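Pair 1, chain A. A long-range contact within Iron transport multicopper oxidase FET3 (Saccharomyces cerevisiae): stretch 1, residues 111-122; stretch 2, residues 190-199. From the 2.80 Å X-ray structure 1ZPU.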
# COMPACT_ATOMS: atom_id res chain seq x y z
N GLN A 111 -0.53 -1.14 13.07
CA GLN A 111 -1.04 0.18 13.38
C GLN A 111 -2.14 0.71 12.42
O GLN A 111 -3.22 1.03 12.87
CB GLN A 111 0.15 1.12 13.47
CG GLN A 111 -0.01 2.30 14.36
CD GLN A 111 1.23 2.53 15.21
OE1 GLN A 111 1.98 3.49 14.99
NE2 GLN A 111 1.45 1.65 16.17
N TYR A 112 -1.91 0.79 11.11
CA TYR A 112 -2.96 1.44 10.29
C TYR A 112 -4.33 0.73 10.26
O TYR A 112 -5.35 1.40 10.15
CB TYR A 112 -2.50 1.91 8.90
CG TYR A 112 -2.60 0.93 7.74
CD1 TYR A 112 -3.80 0.71 7.06
CD2 TYR A 112 -1.45 0.30 7.27
CE1 TYR A 112 -3.86 -0.16 5.97
CE2 TYR A 112 -1.49 -0.56 6.20
CZ TYR A 112 -2.68 -0.79 5.55
OH TYR A 112 -2.64 -1.67 4.48
N GLU A 113 -4.36 -0.60 10.36
CA GLU A 113 -5.64 -1.29 10.56
C GLU A 113 -6.39 -0.79 11.77
O GLU A 113 -7.60 -0.80 11.78
CB GLU A 113 -5.48 -2.81 10.68
CG GLU A 113 -5.62 -3.54 9.34
CD GLU A 113 -7.06 -3.82 8.90
OE1 GLU A 113 -7.96 -2.95 8.96
OE2 GLU A 113 -7.29 -4.96 8.47
N ASP A 114 -5.67 -0.34 12.79
CA ASP A 114 -6.32 0.15 13.99
C ASP A 114 -6.71 1.62 13.88
O ASP A 114 -6.99 2.27 14.90
CB ASP A 114 -5.46 -0.14 15.22
CG ASP A 114 -5.43 -1.64 15.59
OD1 ASP A 114 -6.31 -2.41 15.13
OD2 ASP A 114 -4.52 -2.06 16.34
N GLY A 115 -6.73 2.15 12.66
CA GLY A 115 -7.38 3.44 12.39
C GLY A 115 -6.51 4.57 11.87
O GLY A 115 -7.05 5.59 11.39
N MET A 116 -5.19 4.42 11.95
CA MET A 116 -4.25 5.50 11.59
C MET A 116 -4.01 5.57 10.08
O MET A 116 -2.99 5.08 9.56
CB MET A 116 -2.94 5.36 12.36
CG MET A 116 -1.98 6.49 12.20
SD MET A 116 -0.61 6.31 13.40
CE MET A 116 0.57 7.45 12.70
N LYS A 117 -4.96 6.20 9.38
CA LYS A 117 -4.95 6.23 7.92
C LYS A 117 -5.98 7.26 7.44
O LYS A 117 -6.97 7.53 8.12
CB LYS A 117 -5.28 4.85 7.35
CG LYS A 117 -6.65 4.32 7.78
CD LYS A 117 -6.74 2.79 7.70
CE LYS A 117 -8.18 2.30 7.48
NZ LYS A 117 -8.31 0.85 7.81
N GLY A 118 -5.72 7.84 6.27
CA GLY A 118 -6.48 8.96 5.76
C GLY A 118 -6.11 9.22 4.31
O GLY A 118 -5.09 8.73 3.84
N LEU A 119 -6.94 9.98 3.61
CA LEU A 119 -6.72 10.28 2.21
C LEU A 119 -5.83 11.49 1.98
O LEU A 119 -5.81 12.43 2.76
CB LEU A 119 -8.06 10.47 1.50
CG LEU A 119 -9.04 9.30 1.48
CD1 LEU A 119 -10.17 9.60 0.54
CD2 LEU A 119 -8.39 8.01 1.05
N PHE A 120 -5.09 11.46 0.87
CA PHE A 120 -4.20 12.54 0.48
C PHE A 120 -4.49 12.85 -0.98
O PHE A 120 -4.11 12.07 -1.86
CB PHE A 120 -2.75 12.09 0.66
CG PHE A 120 -1.76 13.22 0.63
CD1 PHE A 120 -1.51 13.91 -0.56
CD2 PHE A 120 -1.04 13.56 1.78
CE1 PHE A 120 -0.58 14.96 -0.58
CE2 PHE A 120 -0.11 14.60 1.77
CZ PHE A 120 0.13 15.30 0.59
N ILE A 121 -5.16 13.96 -1.23
CA ILE A 121 -5.56 14.33 -2.59
C ILE A 121 -4.75 15.49 -3.11
O ILE A 121 -4.65 16.54 -2.44
CB ILE A 121 -7.08 14.65 -2.69
CG1 ILE A 121 -7.86 13.39 -2.98
CG2 ILE A 121 -7.37 15.62 -3.80
CD1 ILE A 121 -8.22 12.62 -1.76
N ILE A 122 -4.18 15.32 -4.29
CA ILE A 122 -3.49 16.41 -4.98
C ILE A 122 -4.25 16.78 -6.25
O ILE A 122 -4.44 15.93 -7.13
CB ILE A 122 -2.03 16.05 -5.33
CG1 ILE A 122 -1.29 15.55 -4.08
CG2 ILE A 122 -1.31 17.24 -5.93
CD1 ILE A 122 -0.05 14.76 -4.40
N LEU A 190 -15.75 10.13 -8.38
CA LEU A 190 -15.78 9.28 -7.22
C LEU A 190 -14.41 8.62 -7.07
O LEU A 190 -14.00 7.82 -7.91
CB LEU A 190 -16.89 8.24 -7.42
CG LEU A 190 -17.49 7.49 -6.24
CD1 LEU A 190 -18.61 6.60 -6.72
CD2 LEU A 190 -16.45 6.66 -5.56
N ARG A 191 -13.71 8.97 -5.99
CA ARG A 191 -12.41 8.36 -5.68
C ARG A 191 -12.61 7.16 -4.79
O ARG A 191 -12.94 7.29 -3.61
CB ARG A 191 -11.50 9.35 -4.96
CG ARG A 191 -11.29 10.68 -5.63
CD ARG A 191 -10.74 11.66 -4.63
NE ARG A 191 -11.07 13.03 -4.99
CZ ARG A 191 -10.32 13.77 -5.78
NH1 ARG A 191 -9.17 13.28 -6.28
NH2 ARG A 191 -10.69 15.02 -6.08
N ILE A 192 -12.41 5.97 -5.34
CA ILE A 192 -12.58 4.76 -4.55
C ILE A 192 -11.21 4.28 -4.10
O ILE A 192 -10.37 3.96 -4.93
CB ILE A 192 -13.32 3.65 -5.34
CG1 ILE A 192 -14.55 4.22 -6.02
CG2 ILE A 192 -13.81 2.56 -4.42
CD1 ILE A 192 -14.96 3.48 -7.28
N VAL A 193 -10.99 4.26 -2.78
CA VAL A 193 -9.70 3.86 -2.23
C VAL A 193 -9.87 2.67 -1.31
O VAL A 193 -10.70 2.71 -0.39
CB VAL A 193 -9.06 5.00 -1.40
CG1 VAL A 193 -7.67 4.61 -0.94
CG2 VAL A 193 -9.00 6.31 -2.20
N ASN A 194 -9.10 1.62 -1.54
CA ASN A 194 -9.07 0.55 -0.54
C ASN A 194 -7.98 0.75 0.53
O ASN A 194 -6.81 0.42 0.32
CB ASN A 194 -8.99 -0.83 -1.19
CG ASN A 194 -9.12 -1.92 -0.18
OD1 ASN A 194 -9.01 -1.66 1.03
ND2 ASN A 194 -9.37 -3.14 -0.64
N VAL A 195 -8.38 1.32 1.67
CA VAL A 195 -7.44 1.61 2.76
C VAL A 195 -7.38 0.46 3.77
O VAL A 195 -7.07 0.65 4.93
CB VAL A 195 -7.84 2.90 3.47
CG1 VAL A 195 -7.62 4.12 2.53
CG2 VAL A 195 -9.29 2.82 3.88
N GLY A 196 -7.73 -0.74 3.31
CA GLY A 196 -7.75 -1.91 4.18
C GLY A 196 -6.36 -2.45 4.41
O GLY A 196 -5.38 -2.02 3.79
N GLY A 197 -6.27 -3.41 5.33
CA GLY A 197 -4.98 -4.00 5.69
C GLY A 197 -4.81 -5.39 5.11
O GLY A 197 -3.72 -5.95 5.12
N PHE A 198 -5.88 -5.96 4.60
CA PHE A 198 -5.84 -7.36 4.21
C PHE A 198 -6.58 -7.60 2.91
O PHE A 198 -5.98 -7.81 1.87
CB PHE A 198 -6.41 -8.22 5.36
CG PHE A 198 -6.48 -9.70 5.08
CD1 PHE A 198 -5.68 -10.30 4.12
CD2 PHE A 198 -7.31 -10.51 5.85
CE1 PHE A 198 -5.74 -11.69 3.90
CE2 PHE A 198 -7.38 -11.90 5.62
CZ PHE A 198 -6.59 -12.48 4.65
N VAL A 199 -7.90 -7.52 2.97
CA VAL A 199 -8.77 -8.16 2.00
C VAL A 199 -9.08 -7.32 0.73
O VAL A 199 -9.43 -6.15 0.81
CB VAL A 199 -10.02 -8.59 2.79
CG1 VAL A 199 -11.31 -8.29 2.06
CG2 VAL A 199 -9.90 -10.02 3.22

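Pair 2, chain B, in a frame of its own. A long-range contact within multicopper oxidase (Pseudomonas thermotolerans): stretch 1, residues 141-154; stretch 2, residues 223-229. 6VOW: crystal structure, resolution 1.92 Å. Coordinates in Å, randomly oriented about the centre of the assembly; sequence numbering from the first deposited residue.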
# COMPACT_ATOMS: atom_id res chain seq x y z
N SER B 141 -8.80 -11.09 -5.37
CA SER B 141 -8.26 -9.84 -4.98
C SER B 141 -8.88 -8.70 -5.74
O SER B 141 -9.42 -7.79 -5.13
CB SER B 141 -6.73 -9.86 -5.10
OG SER B 141 -6.11 -10.94 -4.35
N ALA B 142 -8.92 -8.78 -7.06
CA ALA B 142 -9.48 -7.70 -7.93
C ALA B 142 -10.88 -7.35 -7.53
O ALA B 142 -11.26 -6.16 -7.32
CB ALA B 142 -9.44 -8.16 -9.40
N SER B 143 -11.66 -8.41 -7.40
CA SER B 143 -13.03 -8.29 -6.96
C SER B 143 -13.19 -7.75 -5.49
O SER B 143 -13.95 -6.80 -5.20
CB SER B 143 -13.71 -9.67 -7.13
OG SER B 143 -15.04 -9.53 -6.71
N GLN B 144 -12.50 -8.39 -4.58
CA GLN B 144 -12.67 -8.06 -3.13
C GLN B 144 -12.04 -6.71 -2.79
O GLN B 144 -12.66 -5.91 -2.13
CB GLN B 144 -12.16 -9.18 -2.25
CG GLN B 144 -12.95 -10.49 -2.29
CD GLN B 144 -12.57 -11.54 -1.23
OE1 GLN B 144 -13.17 -12.59 -1.19
NE2 GLN B 144 -11.61 -11.27 -0.41
N LEU B 145 -10.84 -6.43 -3.28
CA LEU B 145 -10.28 -5.08 -3.15
C LEU B 145 -11.11 -4.10 -3.92
O LEU B 145 -11.40 -3.03 -3.41
CB LEU B 145 -8.84 -4.97 -3.67
CG LEU B 145 -7.71 -5.49 -2.75
CD1 LEU B 145 -7.49 -6.96 -2.90
CD2 LEU B 145 -6.38 -4.84 -3.04
N GLY B 146 -11.49 -4.47 -5.14
CA GLY B 146 -12.31 -3.63 -5.95
C GLY B 146 -13.58 -3.20 -5.29
O GLY B 146 -14.04 -2.06 -5.47
N ARG B 147 -14.20 -4.12 -4.56
CA ARG B 147 -15.46 -3.77 -3.92
C ARG B 147 -15.34 -3.01 -2.63
O ARG B 147 -16.34 -2.69 -2.03
CB ARG B 147 -16.28 -5.03 -3.65
CG ARG B 147 -17.23 -5.34 -4.77
CD ARG B 147 -18.49 -6.05 -4.29
NE ARG B 147 -18.90 -6.89 -5.40
CZ ARG B 147 -18.23 -7.98 -5.76
NH1 ARG B 147 -17.14 -8.39 -5.08
NH2 ARG B 147 -18.60 -8.60 -6.82
N GLY B 148 -14.15 -2.75 -2.15
CA GLY B 148 -14.06 -1.96 -0.95
C GLY B 148 -13.18 -2.54 0.11
O GLY B 148 -12.98 -1.87 1.07
N LEU B 149 -12.69 -3.76 -0.03
CA LEU B 149 -11.95 -4.41 1.06
C LEU B 149 -10.54 -3.96 1.06
O LEU B 149 -9.68 -4.71 0.65
CB LEU B 149 -12.06 -5.95 1.03
CG LEU B 149 -13.48 -6.39 1.35
CD1 LEU B 149 -13.71 -7.77 0.76
CD2 LEU B 149 -13.94 -6.33 2.80
N VAL B 150 -10.34 -2.74 1.61
CA VAL B 150 -9.07 -2.13 1.79
C VAL B 150 -9.13 -1.19 2.97
O VAL B 150 -10.18 -0.50 3.19
CB VAL B 150 -8.59 -1.32 0.60
CG1 VAL B 150 -8.40 -2.15 -0.60
CG2 VAL B 150 -9.45 -0.16 0.32
N GLY B 151 -8.06 -1.14 3.73
CA GLY B 151 -8.04 -0.20 4.87
C GLY B 151 -6.65 0.29 5.22
O GLY B 151 -5.68 -0.37 4.90
N PRO B 152 -6.55 1.42 5.91
CA PRO B 152 -5.26 1.90 6.43
C PRO B 152 -4.89 1.26 7.78
O PRO B 152 -5.80 1.06 8.63
CB PRO B 152 -5.49 3.43 6.61
CG PRO B 152 -6.94 3.63 6.66
CD PRO B 152 -7.62 2.28 6.37
N LEU B 153 -3.59 0.93 7.95
CA LEU B 153 -2.94 0.55 9.24
C LEU B 153 -1.81 1.49 9.60
O LEU B 153 -0.86 1.63 8.85
CB LEU B 153 -2.36 -0.84 9.16
CG LEU B 153 -1.55 -1.41 10.31
CD1 LEU B 153 -2.32 -1.30 11.58
CD2 LEU B 153 -1.13 -2.83 10.02
N VAL B 154 -1.96 2.22 10.70
CA VAL B 154 -0.89 3.10 11.23
C VAL B 154 -0.18 2.42 12.39
O VAL B 154 -0.84 2.01 13.34
CB VAL B 154 -1.45 4.46 11.71
CG1 VAL B 154 -0.37 5.35 12.24
CG2 VAL B 154 -2.14 5.20 10.57
N LEU B 223 -0.76 9.36 3.49
CA LEU B 223 -1.43 9.17 2.16
C LEU B 223 -1.30 7.74 1.82
O LEU B 223 -0.17 7.21 1.72
CB LEU B 223 -0.72 10.00 1.13
CG LEU B 223 -1.19 11.46 1.29
CD1 LEU B 223 -0.11 12.44 0.88
CD2 LEU B 223 -2.38 11.65 0.40
N PHE B 224 -2.44 7.10 1.69
CA PHE B 224 -2.53 5.69 1.37
C PHE B 224 -3.20 5.51 0.01
O PHE B 224 -4.32 6.00 -0.22
CB PHE B 224 -3.37 4.91 2.39
CG PHE B 224 -2.99 5.11 3.82
CD1 PHE B 224 -3.42 6.20 4.51
CD2 PHE B 224 -2.23 4.17 4.48
CE1 PHE B 224 -3.10 6.31 5.87
CE2 PHE B 224 -1.85 4.32 5.79
CZ PHE B 224 -2.35 5.38 6.51
N ASN B 225 -2.54 4.80 -0.87
CA ASN B 225 -3.18 4.50 -2.15
C ASN B 225 -3.80 3.12 -1.98
O ASN B 225 -3.10 2.08 -2.00
CB ASN B 225 -2.18 4.58 -3.31
CG ASN B 225 -2.82 4.17 -4.65
OD1 ASN B 225 -3.87 3.51 -4.68
ND2 ASN B 225 -2.20 4.59 -5.75
N LEU B 226 -5.11 3.11 -1.77
CA LEU B 226 -5.77 1.89 -1.55
C LEU B 226 -6.39 1.39 -2.81
O LEU B 226 -7.16 0.45 -2.75
CB LEU B 226 -6.79 1.97 -0.40
CG LEU B 226 -6.24 2.54 0.88
CD1 LEU B 226 -7.32 2.41 1.93
CD2 LEU B 226 -5.00 1.80 1.36
N ASP B 227 -5.96 1.91 -3.96
CA ASP B 227 -6.54 1.54 -5.21
C ASP B 227 -5.97 0.27 -5.79
O ASP B 227 -4.89 -0.05 -5.56
CB ASP B 227 -6.41 2.63 -6.21
CG ASP B 227 -7.44 2.45 -7.35
OD1 ASP B 227 -8.67 2.67 -7.07
OD2 ASP B 227 -6.99 1.98 -8.47
N ASN B 228 -6.77 -0.44 -6.57
CA ASN B 228 -6.37 -1.66 -7.35
C ASN B 228 -5.41 -1.35 -8.44
O ASN B 228 -4.66 -2.23 -8.82
CB ASN B 228 -7.58 -2.26 -8.13
CG ASN B 228 -8.59 -2.97 -7.25
OD1 ASN B 228 -8.88 -2.52 -6.16
ND2 ASN B 228 -9.17 -4.08 -7.76
N THR B 229 -5.48 -0.17 -9.07
CA THR B 229 -4.68 0.11 -10.34
C THR B 229 -4.11 1.52 -10.54
O THR B 229 -3.09 1.68 -11.24
CB THR B 229 -5.51 -0.26 -11.63
OG1 THR B 229 -6.17 0.88 -12.16
CG2 THR B 229 -6.50 -1.23 -11.32

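Where do the two contacts differ most sharply? At the position shared by Gly197(A) and Asn228(B), whose CA atoms fall 0.3 Å apart, and at its neighbour across the gap, shared by Glu113(A) and Gly146(B). In pair 1 the side chain comes from the first stretch: Glu113(A) occupies the space beside the glycine, and an ideal CB on Gly197(A) would lie 2.3 Å from Glu113(A) CG, a clash. In pair 2 the bulk is on the other side. Asn228(B) points toward a helix whose residue here is Gly146(B), and its ND2 donates a hydrogen bond to Ala142(B) O at 3.0 Å. A CB on Gly146(B) would clash with Ala142(B) O, at 2.3 Å, and would stand 3.5 Å from Asn228(B) ND2. Each pair thus sets one side chain against one glycine, with the roles exchanged.

What backbone do they share? Fourteen central residues superpose with an RMSD of 0.6 Å. In both, a turn leads into a strand of the first stretch, while a strand of the second gives way to a loop that passes close to that turn. Gly115(A) and Gly148(B) coincide within 0.2 Å at CA, and both have positive phi, 118° and 130°, at which a CB would be jammed against the preceding carbonyl O. Approaching this glycine, pair 1 has a short 3-10 segment and pair 2 a helix that Gly148(B) ends in a Schellman motif. Asn194(A) and Asn225(B) also match: Asn194(A) OD1 accepts a hydrogen bond from Gly196(A) N at 2.8 Å, and Asn225(B) OD1 one from Asp227(B) N at 2.7 Å, so each holds the start of its loop in the same way.

How is the loop held against the turn? Pair 1 uses polar side chains that reach for backbone carbonyls. Tyr112(A) OH donates to Gly196(A) O at 2.8 Å, and Lys117(A) NZ makes a weak hydrogen bond to Val195(A) O at 3.1 Å. The matching residues of pair 2, Leu145(B) and Val150(B), have only hydrocarbon side chains. Val150(B) CG2 instead packs on Leu226(B) CB at 3.5 Å, and the hydrogen bond across the gap comes from Asn228(B). Leu226(B) O, matching the carbonyl that Lys117(A) reaches, is buried without a partner.

How do the strands fill the space between them? Leu119(A), matched by Pro152(B), faces Val193(A), matched by Phe224(B). In pair 1 the long side chain is on the first strand: Leu119(A) CD2 meets Val193(A) CG2 at 3.7 Å and Val195(A) CG1 at 4.2 Å. In pair 2 the compact proline meets a large ring, with Pro152(B) CB 3.7 Å from the centroid of the Phe224(B) ring, over its face, in a CH-pi contact. Val154(B) CG2 lies at the ring's edge, 4.1 Å from Phe224(B) CZ. Ile121(A) matches Val154(B); within pair 1, Ile121(A) CG1 lies over one face of the Arg191(A) guanidinium, 3.6 Å from Arg191(A) NH1.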